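Local coordinates for protein Kinase A (Toxoplasma gondii, PDB 5J3U) that binds cAMP at two cyclic nucleotide-binding domains and, as a regulatory subunit of protein kinase A, probably restrains the catalytic subunit, at residues A[19-24]-A[125-130]; A[132-137]-A[157-162]. All blocks are in the same frame, centred on the assembly; numbering follows the deposited sequence.

Contact 1: A[19-24]-A[125-130]; sequences SFLFNS and DAATKR
Leu21 meets Ala127 twice: its carbonyl O sits 3.6 Å from Ala127 CB, and its branch CD2 reaches the same methyl at 4.1 Å. One small side chain on the helix is therefore held against both the backbone and the side chain of the loop residue. With CG anti to its carbonyl carbon (chi1 -67°), Leu21 brings one methyl in over Ala127, and its side chain also packs on Leu94, Phe119 and Glu90.

Three residues on along both segments, Ser24 lies beside the Arg130 stem. Ser24 CB is 3.8 Å from Arg130 CG and 3.9 Å from Arg130 CD, so the serine borders the aliphatic part of the chain. Ser24 CB also lies at the edge of the guanidinium, near its plane. Ser24 OG faces Ala126 O at 3.9 Å, too long for a bond; the contact is van der Waals in character. Arg130 is modelled in two conformers; in the one described its chain bends at chi2 (66°), and NH2 forms a salt bridge with Glu184.

Further out, Asn23 ND2 bonds Arg17 O, tying the loop back to helix 6-18. Helix 116-138 is kinked at Asp125 and Ala126, next to the residues the loop touches. The loop between helices 6-18 and 27-36 is consistent with the N3A motif of cyclic nucleotide-binding domains, here resting beside helix 91-95 of the phosphate-binding cassette.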
ATOM      1  N   SER A  19      -2.715  -5.126   1.599  1.00 20.69           N
ATOM      2  CA  SER A  19      -1.323  -5.507   1.781  1.00 21.55           C
ATOM      3  C   SER A  19      -0.604  -5.346   0.451  1.00 23.71           C
ATOM      4  O   SER A  19      -1.045  -5.899  -0.561  1.00 22.91           O
ATOM      5  CB  SER A  19      -1.236  -6.944   2.203  1.00 22.46           C
ATOM      6  OG  SER A  19       0.098  -7.344   2.434  1.00 23.10           O
ATOM      7  N   PHE A  20       0.546  -4.663   0.432  1.00 22.78           N
ATOM      8  CA  PHE A  20       1.202  -4.444  -0.851  1.00 21.87           C
ATOM      9  C   PHE A  20       1.354  -5.663  -1.752  1.00 22.36           C
ATOM     10  O   PHE A  20       0.995  -5.546  -2.912  1.00 19.83           O
ATOM     11  CB  PHE A  20       2.555  -3.771  -0.704  1.00 21.78           C
ATOM     12  CG  PHE A  20       2.472  -2.431  -0.094  1.00 22.21           C
ATOM     13  CD1 PHE A  20       1.849  -1.378  -0.762  1.00 22.42           C
ATOM     14  CD2 PHE A  20       3.010  -2.197   1.151  1.00 26.00           C
ATOM     15  CE1 PHE A  20       1.714  -0.152  -0.149  1.00 22.10           C
ATOM     16  CE2 PHE A  20       2.921  -0.935   1.752  1.00 26.84           C
ATOM     17  CZ  PHE A  20       2.277   0.087   1.089  1.00 24.20           C
ATOM     18  N   LEU A  21       1.835  -6.810  -1.257  1.00 20.39           N
ATOM     19  CA  LEU A  21       2.095  -7.919  -2.189  1.00 24.75           C
ATOM     20  C   LEU A  21       0.830  -8.546  -2.753  1.00 19.21           C
ATOM     21  O   LEU A  21       0.909  -9.244  -3.730  1.00 22.29           O
ATOM     22  CB  LEU A  21       2.951  -9.027  -1.588  1.00 31.58           C
ATOM     23  CG  LEU A  21       4.393  -8.661  -1.268  1.00 36.32           C
ATOM     24  CD1 LEU A  21       5.067  -9.923  -0.784  1.00 36.70           C
ATOM     25  CD2 LEU A  21       5.153  -8.012  -2.437  1.00 38.78           C
ATOM     26  N   PHE A  22      -0.307  -8.333  -2.103  1.00 15.58           N
ATOM     27  CA  PHE A  22      -1.584  -8.940  -2.531  1.00 14.39           C
ATOM     28  C   PHE A  22      -2.524  -8.009  -3.241  1.00 15.12           C
ATOM     29  O   PHE A  22      -3.522  -8.447  -3.767  1.00 14.76           O
ATOM     30  CB  PHE A  22      -2.300  -9.564  -1.331  1.00 14.31           C
ATOM     31  CG  PHE A  22      -1.473 -10.563  -0.630  1.00 15.69           C
ATOM     32  CD1 PHE A  22      -0.637 -10.179   0.381  1.00 18.06           C
ATOM     33  CD2 PHE A  22      -1.521 -11.916  -0.979  1.00 16.32           C
ATOM     34  CE1 PHE A  22       0.143 -11.123   1.059  1.00 18.47           C
ATOM     35  CE2 PHE A  22      -0.717 -12.846  -0.357  1.00 16.48           C
ATOM     36  CZ  PHE A  22       0.111 -12.452   0.665  1.00 17.32           C
ATOM     37  N   ASN A  23      -2.207  -6.707  -3.281  1.00 14.87           N
ATOM     38  CA  ASN A  23      -3.171  -5.706  -3.716  1.00 15.34           C
ATOM     39  C   ASN A  23      -3.582  -5.823  -5.169  1.00 15.98           C
ATOM     40  O   ASN A  23      -4.653  -5.405  -5.495  1.00 17.74           O
ATOM     41  CB  ASN A  23      -2.546  -4.302  -3.434  1.00 15.42           C
ATOM     42  CG  ASN A  23      -3.426  -3.161  -3.845  1.00 15.68           C
ATOM     43  OD1 ASN A  23      -3.223  -2.553  -4.887  1.00 15.42           O
ATOM     44  ND2 ASN A  23      -4.417  -2.869  -3.041  1.00 16.52           N
ATOM     45  N   SER A  24      -2.742  -6.389  -6.018  1.00 15.40           N
ATOM     46  CA  SER A  24      -3.036  -6.544  -7.435  1.00 19.29           C
ATOM     47  C   SER A  24      -3.840  -7.814  -7.761  1.00 17.87           C
ATOM     48  O   SER A  24      -4.273  -7.956  -8.936  1.00 19.74           O
ATOM     49  CB  SER A  24      -1.766  -6.567  -8.275  1.00 19.72           C
ATOM     50  OG  SER A  24      -1.093  -7.790  -8.204  1.00 24.62           O
ATOM     51  N   ASP A 125       4.599 -14.112  -8.916  1.00 21.39           N
ATOM     52  CA  ASP A 125       4.702 -13.513 -10.254  1.00 24.27           C
ATOM     53  C   ASP A 125       3.862 -12.251 -10.396  1.00 20.70           C
ATOM     54  O   ASP A 125       4.375 -11.251 -10.923  1.00 20.65           O
ATOM     55  CB  ASP A 125       4.366 -14.558 -11.338  1.00 26.70           C
ATOM     56  CG  ASP A 125       5.444 -15.681 -11.437  1.00 30.70           C
ATOM     57  OD1 ASP A 125       6.534 -15.551 -10.840  1.00 38.05           O
ATOM     58  OD2 ASP A 125       5.196 -16.723 -12.107  1.00 37.25           O
ATOM     59  N   ALA A 126       2.613 -12.269  -9.921  1.00 18.39           N
ATOM     60  CA  ALA A 126       1.736 -11.123 -10.018  1.00 18.84           C
ATOM     61  C   ALA A 126       2.326  -9.931  -9.272  1.00 17.66           C
ATOM     62  O   ALA A 126       2.298  -8.790  -9.756  1.00 16.12           O
ATOM     63  CB  ALA A 126       0.367 -11.430  -9.453  1.00 19.77           C
ATOM     64  N   ALA A 127       2.839 -10.202  -8.092  1.00 17.81           N
ATOM     65  CA  ALA A 127       3.408  -9.152  -7.204  1.00 17.64           C
ATOM     66  C   ALA A 127       4.637  -8.506  -7.835  1.00 18.63           C
ATOM     67  O   ALA A 127       4.742  -7.241  -7.863  1.00 14.32           O
ATOM     68  CB  ALA A 127       3.778  -9.745  -5.878  1.00 18.32           C
ATOM     69  N   THR A 128       5.556  -9.355  -8.344  1.00 17.78           N
ATOM     70  CA  THR A 128       6.797  -8.837  -8.898  1.00 19.56           C
ATOM     71  C   THR A 128       6.539  -8.127 -10.211  1.00 19.12           C
ATOM     72  O   THR A 128       7.159  -7.091 -10.475  1.00 17.78           O
ATOM     73  CB  THR A 128       7.926  -9.870  -9.039  1.00 24.72           C
ATOM     74  OG1 THR A 128       7.573 -10.831  -9.997  1.00 27.51           O
ATOM     75  CG2 THR A 128       8.248 -10.591  -7.690  1.00 24.95           C
ATOM     76  N   LYS A 129       5.588  -8.620 -10.987  1.00 17.98           N
ATOM     77  CA  LYS A 129       5.188  -7.902 -12.176  1.00 18.45           C
ATOM     78  C   LYS A 129       4.553  -6.541 -11.882  1.00 16.75           C
ATOM     79  O   LYS A 129       4.844  -5.542 -12.585  1.00 16.12           O
ATOM     80  CB  LYS A 129       4.225  -8.734 -12.991  1.00 21.71           C
ATOM     81  CG  LYS A 129       3.977  -8.110 -14.336  1.00 26.28           C
ATOM     82  CD  LYS A 129       3.232  -9.022 -15.307  1.00 30.55           C
ATOM     83  CE  LYS A 129       2.735  -8.176 -16.482  1.00 33.66           C
ATOM     84  NZ  LYS A 129       1.978  -9.035 -17.424  1.00 36.29           N
ATOM     85  N   ARG A 130       3.676  -6.513 -10.885  0.70 16.26           N
ATOM     86  CA  ARG A 130       3.036  -5.263 -10.525  0.70 17.51           C
ATOM     87  C   ARG A 130       4.073  -4.200 -10.148  0.70 15.56           C
ATOM     88  O   ARG A 130       3.971  -3.053 -10.559  0.70 12.13           O
ATOM     89  CB  ARG A 130       2.019  -5.455  -9.404  0.70 20.32           C
ATOM     90  CG  ARG A 130       1.119  -4.243  -9.221  0.70 22.91           C
ATOM     91  CD  ARG A 130       0.303  -4.165 -10.510  0.70 26.00           C
ATOM     92  NE  ARG A 130      -0.588  -3.046 -10.702  0.70 30.16           N
ATOM     93  CZ  ARG A 130      -0.291  -1.888 -11.309  0.70 26.95           C
ATOM     94  NH1 ARG A 130       0.950  -1.583 -11.690  0.70 27.16           N
ATOM     95  NH2 ARG A 130      -1.259  -1.008 -11.479  0.70 21.53           N
TER

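Contact 2: A[132-137]-A[157-162]; sequences SMYDSF and DALRTE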
ATOM      1  N   SER A 132       7.240  -4.021 -11.007  0.70 13.27           N
ATOM      2  CA  SER A 132       7.958  -3.610 -12.189  0.70 13.23           C
ATOM      3  C   SER A 132       7.120  -2.635 -13.036  0.70 12.34           C
ATOM      4  O   SER A 132       7.619  -1.626 -13.522  0.70 10.33           O
ATOM      5  CB  SER A 132       8.399  -4.839 -12.985  0.70 13.48           C
ATOM      6  OG  SER A 132       9.143  -4.402 -14.089  0.70 15.68           O
ATOM      7  N   MET A 133       5.830  -2.913 -13.152  1.00 11.76           N
ATOM      8  CA  MET A 133       4.924  -2.051 -13.915  1.00 12.71           C
ATOM      9  C   MET A 133       4.786  -0.691 -13.221  1.00 11.47           C
ATOM     10  O   MET A 133       4.763   0.335 -13.917  1.00 10.56           O
ATOM     11  CB  MET A 133       3.564  -2.718 -14.106  1.00 15.21           C
ATOM     12  CG  MET A 133       3.647  -3.955 -14.989  1.00 18.14           C
ATOM     13  SD  MET A 133       3.976  -3.583 -16.729  1.00 25.55           S
ATOM     14  CE  MET A 133       2.383  -2.975 -17.258  1.00 29.53           C
ATOM     15  N   TYR A 134       4.774  -0.687 -11.882  1.00 11.14           N
ATOM     16  CA  TYR A 134       4.755   0.608 -11.149  1.00 11.52           C
ATOM     17  C   TYR A 134       6.049   1.375 -11.423  1.00 10.93           C
ATOM     18  O   TYR A 134       6.016   2.581 -11.700  1.00 10.89           O
ATOM     19  CB  TYR A 134       4.597   0.460  -9.649  1.00 12.30           C
ATOM     20  CG  TYR A 134       3.207   0.188  -9.141  1.00 12.16           C
ATOM     21  CD1 TYR A 134       2.099   0.918  -9.586  1.00 12.36           C
ATOM     22  CD2 TYR A 134       3.023  -0.768  -8.111  1.00 12.51           C
ATOM     23  CE1 TYR A 134       0.825   0.680  -9.063  1.00 13.77           C
ATOM     24  CE2 TYR A 134       1.766  -1.004  -7.557  1.00 13.52           C
ATOM     25  CZ  TYR A 134       0.679  -0.289  -8.023  1.00 14.55           C
ATOM     26  OH  TYR A 134      -0.541  -0.558  -7.458  1.00 15.96           O
ATOM     27  N   ASP A 135       7.181   0.678 -11.398  1.00 10.90           N
ATOM     28  CA  ASP A 135       8.421   1.347 -11.703  1.00 13.45           C
ATOM     29  C   ASP A 135       8.476   1.991 -13.094  1.00 12.50           C
ATOM     30  O   ASP A 135       8.924   3.111 -13.244  1.00 11.60           O
ATOM     31  CB  ASP A 135       9.569   0.415 -11.526  1.00 16.88           C
ATOM     32  CG  ASP A 135      10.876   1.161 -11.390  1.00 22.99           C
ATOM     33  OD1 ASP A 135      10.957   2.158 -10.585  1.00 28.76           O
ATOM     34  OD2 ASP A 135      11.800   0.713 -12.076  1.00 27.92           O
ATOM     35  N   SER A 136       7.992   1.247 -14.089  1.00 11.48           N
ATOM     36  CA  SER A 136       7.854   1.711 -15.442  1.00 12.25           C
ATOM     37  C   SER A 136       6.967   2.895 -15.567  1.00 12.00           C
ATOM     38  O   SER A 136       7.353   3.914 -16.185  1.00 11.31           O
ATOM     39  CB  SER A 136       7.380   0.575 -16.308  1.00 13.79           C
ATOM     40  OG  SER A 136       7.257   1.035 -17.609  1.00 17.43           O
ATOM     41  N   PHE A 137       5.826   2.841 -14.879  1.00 10.65           N
ATOM     42  CA  PHE A 137       4.826   3.902 -14.905  1.00 10.38           C
ATOM     43  C   PHE A 137       5.437   5.158 -14.337  1.00 10.48           C
ATOM     44  O   PHE A 137       5.351   6.195 -14.961  1.00 11.63           O
ATOM     45  CB  PHE A 137       3.615   3.460 -14.133  1.00 10.71           C
ATOM     46  CG  PHE A 137       2.642   4.555 -13.800  1.00 10.62           C
ATOM     47  CD1 PHE A 137       1.988   5.222 -14.815  1.00 11.21           C
ATOM     48  CD2 PHE A 137       2.368   4.859 -12.475  1.00 11.71           C
ATOM     49  CE1 PHE A 137       1.057   6.232 -14.516  1.00 11.84           C
ATOM     50  CE2 PHE A 137       1.440   5.841 -12.160  1.00 10.52           C
ATOM     51  CZ  PHE A 137       0.800   6.525 -13.187  1.00 10.17           C
ATOM     52  N   ASP A 157       7.203   0.762  -4.586  1.00 16.57           N
ATOM     53  CA  ASP A 157       6.999  -0.246  -3.535  1.00 19.30           C
ATOM     54  C   ASP A 157       5.909   0.101  -2.526  1.00 17.72           C
ATOM     55  O   ASP A 157       5.418  -0.770  -1.858  1.00 19.53           O
ATOM     56  CB  ASP A 157       8.287  -0.444  -2.729  1.00 21.94           C
ATOM     57  CG  ASP A 157       9.359  -1.234  -3.489  1.00 27.49           C
ATOM     58  OD1 ASP A 157       9.048  -1.839  -4.533  1.00 28.61           O
ATOM     59  OD2 ASP A 157      10.542  -1.194  -3.065  1.00 35.16           O
ATOM     60  N   ALA A 158       5.519   1.370  -2.420  1.00 16.34           N
ATOM     61  CA  ALA A 158       4.444   1.843  -1.525  1.00 14.94           C
ATOM     62  C   ALA A 158       3.089   2.188  -2.227  1.00 14.00           C
ATOM     63  O   ALA A 158       2.173   2.808  -1.597  1.00 13.56           O
ATOM     64  CB  ALA A 158       4.944   3.069  -0.807  1.00 14.77           C
ATOM     65  N   LEU A 159       2.959   1.870  -3.502  1.00 13.49           N
ATOM     66  CA  LEU A 159       1.718   2.138  -4.250  1.00 12.41           C
ATOM     67  C   LEU A 159       0.695   1.015  -4.175  1.00 12.81           C
ATOM     68  O   LEU A 159       1.073  -0.166  -4.141  1.00 12.89           O
ATOM     69  CB  LEU A 159       2.033   2.385  -5.715  1.00 12.21           C
ATOM     70  CG  LEU A 159       2.837   3.632  -6.019  1.00 11.95           C
ATOM     71  CD1 LEU A 159       3.075   3.806  -7.485  1.00 12.50           C
ATOM     72  CD2 LEU A 159       2.165   4.895  -5.487  1.00 11.57           C
ATOM     73  N   ARG A 160      -0.581   1.398  -4.129  1.00 11.46           N
ATOM     74  CA  ARG A 160      -1.730   0.503  -4.328  1.00 11.23           C
ATOM     75  C   ARG A 160      -2.531   1.005  -5.502  1.00 11.81           C
ATOM     76  O   ARG A 160      -2.269   2.117  -5.956  1.00 11.54           O
ATOM     77  CB  ARG A 160      -2.599   0.430  -3.084  1.00 12.69           C
ATOM     78  CG  ARG A 160      -1.866  -0.092  -1.872  1.00 14.53           C
ATOM     79  CD  ARG A 160      -2.750   0.094  -0.653  1.00 17.89           C
ATOM     80  NE  ARG A 160      -2.181  -0.403   0.577  1.00 20.95           N
ATOM     81  CZ  ARG A 160      -1.348   0.256   1.385  1.00 23.24           C
ATOM     82  NH1 ARG A 160      -0.881   1.480   1.095  1.00 23.28           N
ATOM     83  NH2 ARG A 160      -0.926  -0.361   2.493  1.00 23.72           N
ATOM     84  N   THR A 161      -3.348   0.155  -6.098  1.00 11.94           N
ATOM     85  CA  THR A 161      -4.174   0.543  -7.265  1.00 13.51           C
ATOM     86  C   THR A 161      -5.614   0.461  -6.888  1.00 13.80           C
ATOM     87  O   THR A 161      -6.016  -0.486  -6.209  1.00 12.29           O
ATOM     88  CB  THR A 161      -3.882  -0.330  -8.489  1.00 14.14           C
ATOM     89  OG1 THR A 161      -2.551  -0.009  -8.932  1.00 17.99           O
ATOM     90  CG2 THR A 161      -4.834  -0.079  -9.614  1.00 14.38           C
ATOM     91  N   GLU A 162      -6.397   1.419  -7.327  1.00 12.99           N
ATOM     92  CA  GLU A 162      -7.862   1.371  -7.146  1.00 14.24           C
ATOM     93  C   GLU A 162      -8.554   1.753  -8.483  1.00 14.29           C
ATOM     94  O   GLU A 162      -8.018   2.583  -9.220  1.00 12.74           O
ATOM     95  CB  GLU A 162      -8.308   2.373  -6.085  1.00 15.26           C
ATOM     96  CG  GLU A 162      -7.779   2.058  -4.693  1.00 18.03           C
ATOM     97  CD  GLU A 162      -8.254   3.031  -3.606  1.00 23.54           C
ATOM     98  OE1 GLU A 162      -9.043   3.956  -3.897  1.00 23.15           O
ATOM     99  OE2 GLU A 162      -7.786   2.849  -2.446  1.00 27.26           O
TER
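Tyr134 projects from helix 116-138 onto Leu159 and Thr161 of strand 159-165, the first strand of the beta-roll of the second cyclic nucleotide-binding domain. The short helix and strand segments run almost perpendicular, at 92°, with their axes 10.4 Å apart at closest approach. That separation is bridged by the length of the tyrosine side chain.

The apolar part is a CH-pi contact. Leu159 CB stands over the centre of the Tyr134 ring, 3.8 Å from the centroid and only 10° off the normal, while Leu159 CD1 covers the inner end of the same face, 3.7 Å from Tyr134 CD1. The leucine also packs on Leu138 and Leu238, and both it and Tyr134 are buried. From the opposite face, in the conformer described, the Arg130 guanidinium approaches the ring in a cation-pi interaction, so the aromatic group is sandwiched between leucine and arginine.

The polar part is gathered at the phenol. Tyr134 OH and Thr161 OG1 are hydrogen-bonded at 2.6 Å, with the threonine oxygen at the ring edge, near its plane. Thr161 puts this oxygen beside its own backbone N (chi1 -68°), and OG1 bonds Glu184 OE2 as well. Thr161 N, 3.2 Å from Tyr134 OH, makes too poor an angle to bond it and pairs instead with Asn23 OD1. Leu159 O lies above the plane on the leucine face, 3.6 Å from Tyr134 CE2.

Overall arrangement
Both contacts use helix 116-138, the long helix that joins the two cAMP-binding domains, and their centres are about 9 Å apart. Contact 1 is a surface contact between its kinked middle and the N-terminal loop of the first domain, made by a leucine, alanines, a serine and the aliphatic stem of an arginine. Contact 2, partly buried, sets its later part on the second domain through an aromatic face and a hydroxyl bond. The two meet directly, through the pairing of Asn23 with Thr161 and where the Phe20 edge atom CE1 packs 3.3 Å from Ala158 O. In the modelled conformer, the Arg130 salt bridge to Glu184, which also bonds Thr161, connects the two.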